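Local coordinates for protein glucosamine-6-phosphate deaminase (Thermotoga maritima, PDB 1J5X) that belongs to the SIS-domain family and folds into two alpha/beta units, each built on a parallel beta sheet, packed together in a single chain, at residues Y64-T69 with S165-S170; G225-S230 with F265-S270. All blocks are in the same frame, centred on the assembly; numbering follows the deposited sequence.

Contact 1. Residues Y64-T69 with S165-S170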
# COMPACT_ATOMS: atom_id res chain seq x y z
N TYR A 64 4.98 -6.22 -2.10
CA TYR A 64 4.51 -6.47 -3.46
C TYR A 64 3.35 -5.51 -3.65
O TYR A 64 3.16 -4.96 -4.74
CB TYR A 64 4.02 -7.92 -3.66
CG TYR A 64 3.17 -8.08 -4.91
CD1 TYR A 64 3.75 -8.05 -6.19
CD2 TYR A 64 1.75 -8.15 -4.79
CE1 TYR A 64 2.96 -8.05 -7.36
CE2 TYR A 64 0.93 -8.14 -5.98
CZ TYR A 64 1.56 -8.07 -7.24
OH TYR A 64 0.80 -7.91 -8.40
N ASN A 65 2.51 -5.36 -2.63
CA ASN A 65 1.40 -4.42 -2.81
C ASN A 65 1.89 -3.00 -3.06
O ASN A 65 1.25 -2.23 -3.81
CB ASN A 65 0.46 -4.43 -1.58
CG ASN A 65 -0.20 -5.80 -1.40
OD1 ASN A 65 -0.52 -6.49 -2.38
ND2 ASN A 65 -0.43 -6.18 -0.16
N LEU A 66 3.01 -2.64 -2.44
CA LEU A 66 3.62 -1.34 -2.58
C LEU A 66 4.13 -1.23 -4.04
O LEU A 66 3.86 -0.23 -4.74
CB LEU A 66 4.77 -1.25 -1.58
CG LEU A 66 5.60 0.02 -1.56
CD1 LEU A 66 4.72 1.20 -1.41
CD2 LEU A 66 6.67 -0.07 -0.38
N ALA A 67 4.80 -2.28 -4.51
CA ALA A 67 5.36 -2.35 -5.89
C ALA A 67 4.23 -2.20 -6.91
O ALA A 67 4.35 -1.49 -7.89
CB ALA A 67 6.06 -3.73 -6.12
N LEU A 68 3.11 -2.87 -6.66
CA LEU A 68 1.97 -2.77 -7.57
C LEU A 68 1.45 -1.33 -7.61
O LEU A 68 1.28 -0.75 -8.70
CB LEU A 68 0.85 -3.69 -7.12
CG LEU A 68 -0.41 -3.62 -7.96
CD1 LEU A 68 -0.13 -4.10 -9.41
CD2 LEU A 68 -1.46 -4.57 -7.33
N THR A 69 1.23 -0.75 -6.43
CA THR A 69 0.71 0.62 -6.35
C THR A 69 1.62 1.62 -7.06
O THR A 69 1.14 2.42 -7.88
CB THR A 69 0.53 1.05 -4.90
OG1 THR A 69 -0.28 0.05 -4.23
CG2 THR A 69 -0.25 2.43 -4.85
N SER A 165 3.27 3.69 3.47
CA SER A 165 2.89 5.06 3.11
C SER A 165 4.08 5.92 2.84
O SER A 165 4.11 6.69 1.87
CB SER A 165 2.07 5.69 4.24
OG SER A 165 0.88 4.94 4.48
N MSE A 166 5.08 5.88 3.73
CA MSE A 166 6.23 6.71 3.48
C MSE A 166 7.08 6.34 2.28
O MSE A 166 7.60 7.22 1.58
CB MSE A 166 7.09 6.81 4.81
CG MSE A 166 6.25 7.39 5.89
SE MSE A 166 7.36 7.24 7.62
CE MSE A 166 6.24 8.38 8.70
N ILE A 167 7.23 5.05 1.97
CA ILE A 167 8.03 4.71 0.81
C ILE A 167 7.16 5.09 -0.43
O ILE A 167 7.68 5.63 -1.41
CB ILE A 167 8.37 3.19 0.78
CG1 ILE A 167 9.43 2.90 1.91
CG2 ILE A 167 9.00 2.79 -0.60
CD1 ILE A 167 9.57 1.42 2.20
N LEU A 168 5.88 4.83 -0.35
CA LEU A 168 4.98 5.15 -1.51
C LEU A 168 5.03 6.67 -1.79
O LEU A 168 5.25 7.09 -2.95
CB LEU A 168 3.56 4.66 -1.21
CG LEU A 168 2.55 4.92 -2.34
CD1 LEU A 168 3.09 4.34 -3.66
CD2 LEU A 168 1.19 4.35 -1.98
N LEU A 169 4.88 7.45 -0.75
CA LEU A 169 4.97 8.91 -0.90
C LEU A 169 6.27 9.28 -1.55
O LEU A 169 6.33 10.10 -2.50
CB LEU A 169 4.89 9.56 0.46
CG LEU A 169 5.38 11.00 0.54
CD1 LEU A 169 4.42 11.87 -0.32
CD2 LEU A 169 5.28 11.48 1.98
N SER A 170 7.37 8.71 -1.06
CA SER A 170 8.66 9.06 -1.64
C SER A 170 8.82 8.74 -3.12
O SER A 170 9.37 9.55 -3.89
CB SER A 170 9.83 8.35 -0.87
OG SER A 170 9.73 8.60 0.53
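Leu66 is the first residue of 64-69 to meet the other helix, and its isobutyl end splits between two residues of 165-170. Its CG lies anti to the backbone N (chi1 178°), which carries both methyls across to the neighbouring helix. CD1 settles 3.7 Å from Leu168 CB, the two leucine side chains sliding past each other in opposite directions. CD2 goes instead to Ile167, meeting its CG2 at 3.7 Å, and here the side chains cross at about a right angle. One turn on, Thr69 adds its methyl: CG2 touches Leu168 CD2 at 3.7 Å, again crosswise. The hydroxyl of Thr69 is used within its own helix, where OG1 donates to Asn65 O at 2.8 Å while Thr69 N reaches that same oxygen from the opposite face of the carbonyl. Asn65 O is thus gripped twice, and the bond from OG1 satisfies the buried hydroxyl and probably helps keep CG2 facing Leu168. Ser170 OG does the same to Met166 O in the partner helix. The helices touch through methyl and methylene groups, and the axes run nearly parallel, 10.4 Å apart with a signed crossing of -24°. Phe107 of strand 102-107 touches both Leu66 and Ile167, so the pair rests on the sheet. Two near-parallel helices packed side by side on one face of a parallel sheet are characteristic of the alpha/beta SIS domain.

Contact 2. Residues G225-S230 with F265-S270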
# COMPACT_ATOMS: atom_id res chain seq x y z
N GLY A 225 -4.29 -1.20 -5.67
CA GLY A 225 -3.10 -1.56 -4.90
C GLY A 225 -3.31 -1.18 -3.41
O GLY A 225 -2.95 -1.92 -2.49
N VAL A 226 -3.91 0.01 -3.19
CA VAL A 226 -4.18 0.46 -1.81
C VAL A 226 -5.15 -0.55 -1.18
O VAL A 226 -5.03 -0.85 0.02
CB VAL A 226 -4.87 1.86 -1.80
CG1 VAL A 226 -5.46 2.17 -0.42
CG2 VAL A 226 -3.84 2.95 -2.20
N SER A 227 -6.10 -1.02 -1.98
CA SER A 227 -7.12 -2.00 -1.51
C SER A 227 -6.48 -3.35 -1.17
O SER A 227 -6.79 -3.95 -0.14
CB SER A 227 -8.24 -2.10 -2.55
OG SER A 227 -9.00 -0.85 -2.56
N LEU A 228 -5.53 -3.80 -2.00
CA LEU A 228 -4.87 -5.07 -1.70
C LEU A 228 -4.13 -4.98 -0.39
O LEU A 228 -4.18 -5.92 0.46
CB LEU A 228 -3.85 -5.47 -2.75
CG LEU A 228 -4.22 -6.54 -3.75
CD1 LEU A 228 -2.86 -6.89 -4.44
CD2 LEU A 228 -4.90 -7.85 -3.13
N GLU A 229 -3.40 -3.87 -0.21
CA GLU A 229 -2.65 -3.64 1.00
C GLU A 229 -3.67 -3.53 2.19
O GLU A 229 -3.43 -4.12 3.26
CB GLU A 229 -1.81 -2.34 0.90
CG GLU A 229 -1.06 -1.91 2.20
CD GLU A 229 -0.03 -2.93 2.73
OE1 GLU A 229 0.12 -4.01 2.12
OE2 GLU A 229 0.60 -2.61 3.75
N SER A 230 -4.81 -2.87 1.96
CA SER A 230 -5.79 -2.74 3.06
C SER A 230 -6.26 -4.15 3.54
O SER A 230 -6.32 -4.44 4.76
CB SER A 230 -6.99 -1.96 2.57
OG SER A 230 -6.59 -0.59 2.39
N PHE A 265 -14.97 -1.00 2.17
CA PHE A 265 -14.30 0.30 2.21
C PHE A 265 -14.03 0.56 0.75
O PHE A 265 -13.33 -0.21 0.08
CB PHE A 265 -12.97 0.26 2.93
CG PHE A 265 -13.05 0.59 4.39
CD1 PHE A 265 -14.17 0.24 5.14
CD2 PHE A 265 -11.97 1.18 5.03
CE1 PHE A 265 -14.19 0.48 6.56
CE2 PHE A 265 -12.01 1.41 6.46
CZ PHE A 265 -13.14 1.05 7.18
N MSE A 266 -14.64 1.61 0.24
CA MSE A 266 -14.56 1.95 -1.15
C MSE A 266 -13.70 3.21 -1.33
O MSE A 266 -13.99 4.27 -0.74
CB MSE A 266 -15.98 2.20 -1.68
CG MSE A 266 -16.01 2.48 -3.18
SE MSE A 266 -17.86 2.73 -3.82
CE MSE A 266 -18.79 1.67 -2.52
N GLN A 267 -12.66 3.10 -2.16
CA GLN A 267 -11.76 4.25 -2.44
C GLN A 267 -12.35 5.05 -3.59
O GLN A 267 -12.34 4.60 -4.75
CB GLN A 267 -10.40 3.76 -2.87
CG GLN A 267 -9.70 2.85 -1.83
CD GLN A 267 -9.28 3.55 -0.54
OE1 GLN A 267 -9.05 4.76 -0.51
NE2 GLN A 267 -9.15 2.77 0.55
N LYS A 268 -12.90 6.23 -3.29
CA LYS A 268 -13.49 7.05 -4.38
C LYS A 268 -12.45 7.62 -5.35
O LYS A 268 -11.40 8.01 -4.92
CB LYS A 268 -14.25 8.23 -3.78
CG LYS A 268 -15.41 7.83 -2.84
CD LYS A 268 -16.26 9.10 -2.37
CE LYS A 268 -17.08 9.63 -3.55
NZ LYS A 268 -18.13 8.65 -4.01
N VAL A 269 -12.76 7.74 -6.65
CA VAL A 269 -11.77 8.32 -7.58
C VAL A 269 -12.47 9.46 -8.36
O VAL A 269 -13.72 9.47 -8.49
CB VAL A 269 -11.21 7.27 -8.66
CG1 VAL A 269 -10.61 6.04 -7.98
CG2 VAL A 269 -12.23 6.87 -9.57
N SER A 270 -11.67 10.40 -8.84
CA SER A 270 -12.21 11.58 -9.54
C SER A 270 -13.23 11.25 -10.59
O SER A 270 -13.00 10.40 -11.42
CB SER A 270 -11.07 12.38 -10.23
OG SER A 270 -9.99 12.60 -9.35
O HOH W 1 -10.37 -0.03 -0.19
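The carboxamide of Gln267 is the flat group that meets helix 225-230, and one of its faces is taken by a methyl of Val226. CG1 stands over that face, 3.9 Å from Gln267 NE2 and 4.1 Å from Gln267 CD, and the two side chains cross at about a right angle. At the two ends of the amide the partners are polar: OE1 is hydrogen-bonded to Arg311 NH1, while NE2 donates to a water. A bend at chi2 (-67°) swings the amide round to face Val226 and leaves the aliphatic part of Gln267 beside Ser227, with OG 3.8 Å from Gln267 CG. That hydroxyl gives its own proton to Phe223 O, one turn earlier in the helix.

The same water stitches helix to strand. It accepts from Gln267 NE2 at 3.1 Å and donates to Ser227 OG at 2.9 Å and to Phe265 O at 3.0 Å, so three polar atoms of this buried joint share one molecule. Within the helix, Ser230 OG bonds to Val226 O from above the carbonyl plane, while Ser230 N arrives on the opposite face. Phe265 and Gln267 are backbone-bonded to strand 214-218, the parallel neighbour that leads into this helix. A helix laid over the end of the neighbouring parallel strand is the usual layering of an open alpha/beta sheet.

In the fold
Contact 1 closes before contact 2 opens, so the two come in series along the chain, with centres 13 Å apart. Each belongs to its own parallel sheet: helices 62-78 and 162-179 pack on the five-stranded one, while helix 222-238 and strand 262-267 belong to the four-stranded one. One place where the two units meet is helix 62-78 against helix 222-238. There Asn65 ND2 probably hydrogen-bonds Glu229 OE1 at 3.2 Å, and Thr69 OG1 packs 3.3 Å from Gly225 CA, where glycine has no side chain to intervene. Helices 62-78 and 222-238 thus each serve their own sheet and the interface between the units.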